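Local structure of tail fiber protein (Acinetobacter phage AM24, 5W5P) at residues 109-114 with 126-131; 152-157 with 162-167. The protein probably serves as the trimeric tailspike with which the phage recognises, and perhaps degrades, the capsular polysaccharide of its Acinetobacter host. One frame throughout, in Å; residues are numbered along the deposited sequence.

Helix 122-132 ties the two contacts together. In interaction 1 its K127, A128 and V131 receive one aromatic side chain, F111, from the loop that follows strand 97-100; in interaction 2, L153 at a strand end and P154 just after it, against which V129 of the same helix packs, meet residues 162-167. Their centres lie about 15 Å apart, and NE2 of Q126 probably bonds to O of G152 between them. Both are partly buried, but interaction 1 lies farther from the chain's centre (about 37 Å between centres, against about 26 Å). The chemistry differs: 109-114 meets 126-131 through carbon contacts around a single ring, whereas 152-157 and 162-167 combine two selenomethionines, leucine, isoleucine and proline with a backbone-to-asparagine hydrogen bond.

Interaction 1 of 2, residues 109-114 with 126-131; sequences CWFGAD and QKAVDV
The ring of F111 lies against helix 122-132, touching K127, A128 and V131. A CH-pi contact is the central feature: CB of K127 sits over the middle of one face, 3.7 Å from the ring centroid and 13° off the ring normal. Beyond it the extended lysine chain passes the same ring, its CD 3.7 Å from CD2 of F111. The aliphatic part of K127 thus packs on the ring while NZ bonds to the carbonyl oxygen of N85.

The remaining contacts are van der Waals. CE1 of F111 reaches the helix backbone, 3.7 Å from CA of A128, and lies 4.1 Å from the methyl CB of the same alanine. V131, one helical turn on from K127, meets the ring at its edge, with CG2 4.0 Å from CZ of F111. Chi1 of F111, -57°, sets CG beside its own backbone N and anti to the carbonyl carbon, from where the ring extends to the helix.

A single backbone bond, G112 N to C109 O (3.2 Å), closes a turn around W110 and F111. On the loop side, C109 and A113 rest on F145 of strand 144-147. On the helix side, A128 packs on V136 of strand 135-140, and V129 touches both V136 and strand 151-153, an arrangement consistent with the N-terminal cap helix of many parallel beta-helices, here met by F111 from the preceding loop.

Interaction 2 of 2, residues 152-157 with 162-167; sequences GLPTNS and MLMEIC
L153, at the end of strand 151-153, packs on two residues of strand 164-169, which lies between 135-140 and 199-204 in the first turns of the parallel beta-helix. Its CB lies 4.0 Å from SE of M164, and its CD1 meets CD1 of I166 at 4.2 Å. P154 comes next and lies between two selenomethionines: CG is 3.7 Å from CE of M162 and equally far from SE of M164. P154 and M164 lie side by side, running in reverse senses, and SE of M164 also passes close to the carbonyl oxygen of P154, which bonds to T199 OG1. Both selenomethionine chains bend at chi3, to 81° in M162, whose terminal methyl thereby comes against the proline ring.

The CA-CB bond of T155 points away from 162-167, and its carbonyl oxygen comes near SE of M162. At N156 the chain comes close to M162, and the asparagine side chain lies alongside that residue in the reverse sense. Its amide is bonded at both ends, ND2 to A200 O on the adjoining strand 199-204 and OD1 to the backbone N-H of M162; together these bonds would hold the amide in its rotation. The distance from M162 N to N156 OD1 is 3.0 Å, with an N-H...OD1 angle of 140°. The donor stands above the carbonyl plane of N156, 44° out of it.

Interaction 1 of 2, residues 109-114 with 126-131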
loop_
_atom_site.group_PDB
_atom_site.type_symbol
_atom_site.label_atom_id
_atom_site.label_comp_id
_atom_site.label_asym_id
_atom_site.label_seq_id
_atom_site.Cartn_x
_atom_site.Cartn_y
_atom_site.Cartn_z
ATOM N N CYS A 109 5.101 39.001 -2.857
ATOM C CA CYS A 109 4.960 40.197 -3.673
ATOM C C CYS A 109 4.653 41.428 -2.838
ATOM O O CYS A 109 4.934 42.543 -3.286
ATOM C CB CYS A 109 3.865 40.009 -4.724
ATOM S SG CYS A 109 4.395 39.082 -6.189
ATOM N N TRP A 110 4.081 41.249 -1.645
ATOM C CA TRP A 110 3.881 42.374 -0.740
ATOM C C TRP A 110 5.188 43.108 -0.470
ATOM O O TRP A 110 5.204 44.340 -0.341
ATOM C CB TRP A 110 3.271 41.881 0.569
ATOM C CG TRP A 110 1.927 41.264 0.409
ATOM C CD1 TRP A 110 1.108 41.350 -0.679
ATOM C CD2 TRP A 110 1.231 40.474 1.378
ATOM N NE1 TRP A 110 -0.059 40.657 -0.449
ATOM C CE2 TRP A 110 -0.005 40.108 0.806
ATOM C CE3 TRP A 110 1.533 40.039 2.672
ATOM C CZ2 TRP A 110 -0.934 39.327 1.483
ATOM C CZ3 TRP A 110 0.608 39.262 3.343
ATOM C CH2 TRP A 110 -0.611 38.914 2.749
ATOM N N PHE A 111 6.296 42.369 -0.390
ATOM C CA PHE A 111 7.599 42.921 -0.054
ATOM C C PHE A 111 8.462 43.207 -1.272
ATOM O O PHE A 111 9.610 43.636 -1.113
ATOM C CB PHE A 111 8.348 41.975 0.888
ATOM C CG PHE A 111 7.609 41.674 2.155
ATOM C CD1 PHE A 111 6.765 40.578 2.240
ATOM C CD2 PHE A 111 7.756 42.490 3.264
ATOM C CE1 PHE A 111 6.082 40.299 3.407
ATOM C CE2 PHE A 111 7.076 42.220 4.433
ATOM C CZ PHE A 111 6.239 41.122 4.505
ATOM N N GLY A 112 7.955 42.971 -2.474
ATOM C CA GLY A 112 8.673 43.307 -3.683
ATOM C C GLY A 112 9.345 42.161 -4.406
ATOM O O GLY A 112 10.264 42.413 -5.192
ATOM N N ALA A 113 8.924 40.919 -4.170
ATOM C CA ALA A 113 9.502 39.790 -4.887
ATOM C C ALA A 113 9.259 39.932 -6.384
ATOM O O ALA A 113 8.120 40.097 -6.830
ATOM C CB ALA A 113 8.909 38.476 -4.375
ATOM N N ASP A 114 10.340 39.867 -7.161
ATOM C CA ASP A 114 10.261 40.042 -8.605
ATOM C C ASP A 114 9.463 38.909 -9.238
ATOM O O ASP A 114 9.941 37.774 -9.316
ATOM C CB ASP A 114 11.673 40.125 -9.201
ATOM C CG ASP A 114 11.675 40.216 -10.713
ATOM O OD1 ASP A 114 12.729 39.930 -11.320
ATOM O OD2 ASP A 114 10.635 40.586 -11.299
ATOM N N GLN A 126 11.905 35.560 2.305
ATOM C CA GLN A 126 12.242 35.458 3.721
ATOM C C GLN A 126 11.377 36.386 4.564
ATOM O O GLN A 126 10.955 36.020 5.667
ATOM C CB GLN A 126 13.724 35.769 3.933
ATOM C CG GLN A 126 14.201 35.572 5.366
ATOM C CD GLN A 126 14.237 34.110 5.770
ATOM O OE1 GLN A 126 15.140 33.367 5.375
ATOM N NE2 GLN A 126 13.249 33.685 6.555
ATOM N N LYS A 127 11.096 37.590 4.058
ATOM C CA LYS A 127 10.251 38.525 4.797
ATOM C C LYS A 127 8.836 37.981 4.957
ATOM O O LYS A 127 8.222 38.126 6.019
ATOM C CB LYS A 127 10.228 39.882 4.091
ATOM C CG LYS A 127 11.481 40.721 4.297
ATOM C CD LYS A 127 11.367 42.059 3.579
ATOM C CE LYS A 127 12.403 43.059 4.071
ATOM N NZ LYS A 127 12.084 44.446 3.605
ATOM N N ALA A 128 8.300 37.349 3.911
ATOM C CA ALA A 128 6.978 36.741 4.023
ATOM C C ALA A 128 6.975 35.569 5.003
ATOM O O ALA A 128 5.971 35.343 5.687
ATOM C CB ALA A 128 6.490 36.296 2.643
ATOM N N VAL A 129 8.080 34.818 5.085
ATOM C CA VAL A 129 8.177 33.727 6.057
ATOM C C VAL A 129 8.102 34.274 7.476
ATOM O O VAL A 129 7.393 33.730 8.333
ATOM C CB VAL A 129 9.477 32.921 5.839
ATOM C CG1 VAL A 129 9.739 31.985 7.012
ATOM C CG2 VAL A 129 9.432 32.141 4.540
ATOM N N ASP A 130 8.813 35.371 7.741
ATOM C CA ASP A 130 8.945 35.863 9.108
ATOM C C ASP A 130 7.618 36.362 9.669
ATOM O O ASP A 130 7.330 36.159 10.855
ATOM C CB ASP A 130 10.009 36.958 9.158
ATOM C CG ASP A 130 11.358 36.474 8.656
ATOM O OD1 ASP A 130 11.651 35.266 8.802
ATOM O OD2 ASP A 130 12.122 37.295 8.108
ATOM N N VAL A 131 6.789 37.007 8.842
ATOM C CA VAL A 131 5.524 37.549 9.337
ATOM C C VAL A 131 4.380 36.543 9.291
ATOM O O VAL A 131 3.308 36.812 9.854
ATOM C CB VAL A 131 5.116 38.818 8.558
ATOM C CG1 VAL A 131 6.227 39.851 8.616
ATOM C CG2 VAL A 131 4.774 38.476 7.114
#

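Interaction 2 of 2, residues 152-157 with 162-167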
loop_
_atom_site.group_PDB
_atom_site.type_symbol
_atom_site.label_atom_id
_atom_site.label_comp_id
_atom_site.label_asym_id
_atom_site.label_seq_id
_atom_site.Cartn_x
_atom_site.Cartn_y
_atom_site.Cartn_z
ATOM N N GLY A 152 15.243 30.456 5.236
ATOM C CA GLY A 152 15.152 29.657 6.441
ATOM C C GLY A 152 13.776 29.768 7.072
ATOM O O GLY A 152 13.256 30.870 7.266
ATOM N N LEU A 153 13.187 28.585 7.398
ATOM C CA LEU A 153 11.921 28.429 8.096
ATOM C C LEU A 153 12.133 28.492 9.607
ATOM O O LEU A 153 13.170 28.050 10.113
ATOM C CB LEU A 153 11.269 27.100 7.721
ATOM C CG LEU A 153 10.694 27.014 6.307
ATOM C CD1 LEU A 153 10.174 25.626 6.038
ATOM C CD2 LEU A 153 9.594 28.039 6.114
ATOM N N PRO A 154 11.165 29.045 10.342
ATOM C CA PRO A 154 11.322 29.187 11.795
ATOM C C PRO A 154 11.468 27.841 12.494
ATOM O O PRO A 154 11.061 26.793 11.988
ATOM C CB PRO A 154 10.030 29.894 12.225
ATOM C CG PRO A 154 9.052 29.595 11.132
ATOM C CD PRO A 154 9.866 29.556 9.874
ATOM N N THR A 155 12.042 27.892 13.694
ATOM C CA THR A 155 12.391 26.676 14.419
ATOM C C THR A 155 11.157 26.050 15.060
ATOM O O THR A 155 10.446 26.694 15.837
ATOM C CB THR A 155 13.450 26.977 15.476
ATOM O OG1 THR A 155 14.611 27.509 14.831
ATOM C CG2 THR A 155 13.836 25.700 16.215
ATOM N N ASN A 156 10.914 24.787 14.736
ATOM C CA ASN A 156 9.793 24.036 15.287
ATOM C C ASN A 156 10.249 22.595 15.425
ATOM O O ASN A 156 10.558 21.941 14.424
ATOM C CB ASN A 156 8.561 24.146 14.383
ATOM C CG ASN A 156 7.330 23.495 14.975
ATOM O OD1 ASN A 156 6.762 23.981 15.949
ATOM N ND2 ASN A 156 6.875 22.426 14.347
ATOM N N SER A 157 10.321 22.112 16.661
ATOM C CA SER A 157 10.805 20.767 16.922
ATOM C C SER A 157 9.793 19.737 16.423
ATOM O O SER A 157 8.700 20.072 15.954
ATOM C CB SER A 157 11.070 20.586 18.412
ATOM O OG SER A 157 9.854 20.409 19.108
HETATM N N MSE A 162 3.791 24.297 15.661
HETATM C CA MSE A 162 3.582 24.983 14.387
HETATM C C MSE A 162 3.262 24.024 13.246
HETATM O O MSE A 162 3.566 22.827 13.313
HETATM C CB MSE A 162 4.811 25.825 14.013
HETATM C CG MSE A 162 5.256 26.816 15.076
HETATM SE SE MSE A 162 6.928 27.745 14.612
HETATM C CE MSE A 162 6.196 29.098 13.413
ATOM N N LEU A 163 2.638 24.558 12.199
ATOM C CA LEU A 163 2.435 23.836 10.948
ATOM C C LEU A 163 2.770 24.797 9.822
ATOM O O LEU A 163 2.065 25.787 9.616
ATOM C CB LEU A 163 1.008 23.311 10.825
ATOM C CG LEU A 163 0.669 22.619 9.510
ATOM C CD1 LEU A 163 1.275 21.235 9.534
ATOM C CD2 LEU A 163 -0.842 22.505 9.314
HETATM N N MSE A 164 3.826 24.502 9.085
HETATM C CA MSE A 164 4.291 25.428 8.065
HETATM C C MSE A 164 3.956 24.943 6.662
HETATM O O MSE A 164 3.849 23.737 6.426
HETATM C CB MSE A 164 5.798 25.647 8.228
HETATM C CG MSE A 164 6.174 26.006 9.666
HETATM SE SE MSE A 164 8.095 26.160 10.034
HETATM C CE MSE A 164 8.654 24.308 9.738
ATOM N N GLU A 165 3.784 25.878 5.731
ATOM C CA GLU A 165 3.412 25.527 4.369
ATOM C C GLU A 165 4.088 26.459 3.375
ATOM O O GLU A 165 4.230 27.656 3.628
ATOM C CB GLU A 165 1.888 25.572 4.174
ATOM C CG GLU A 165 1.408 24.953 2.858
ATOM C CD GLU A 165 -0.027 24.448 2.922
ATOM O OE1 GLU A 165 -0.791 24.932 3.784
ATOM O OE2 GLU A 165 -0.391 23.568 2.107
ATOM N N ILE A 166 4.507 25.895 2.246
ATOM C CA ILE A 166 5.022 26.649 1.109
ATOM C C ILE A 166 4.199 26.195 -0.088
ATOM O O ILE A 166 4.369 25.073 -0.579
ATOM C CB ILE A 166 6.517 26.415 0.877
ATOM C CG1 ILE A 166 7.333 26.957 2.050
ATOM C CG2 ILE A 166 6.970 27.054 -0.431
ATOM C CD1 ILE A 166 8.659 26.284 2.196
ATOM N N CYS A 167 3.300 27.054 -0.560
ATOM C CA CYS A 167 2.294 26.642 -1.524
ATOM C C CYS A 167 2.071 27.779 -2.515
ATOM O O CYS A 167 2.755 28.806 -2.484
ATOM C CB CYS A 167 0.999 26.246 -0.802
ATOM S SG CYS A 167 0.125 27.664 -0.065
#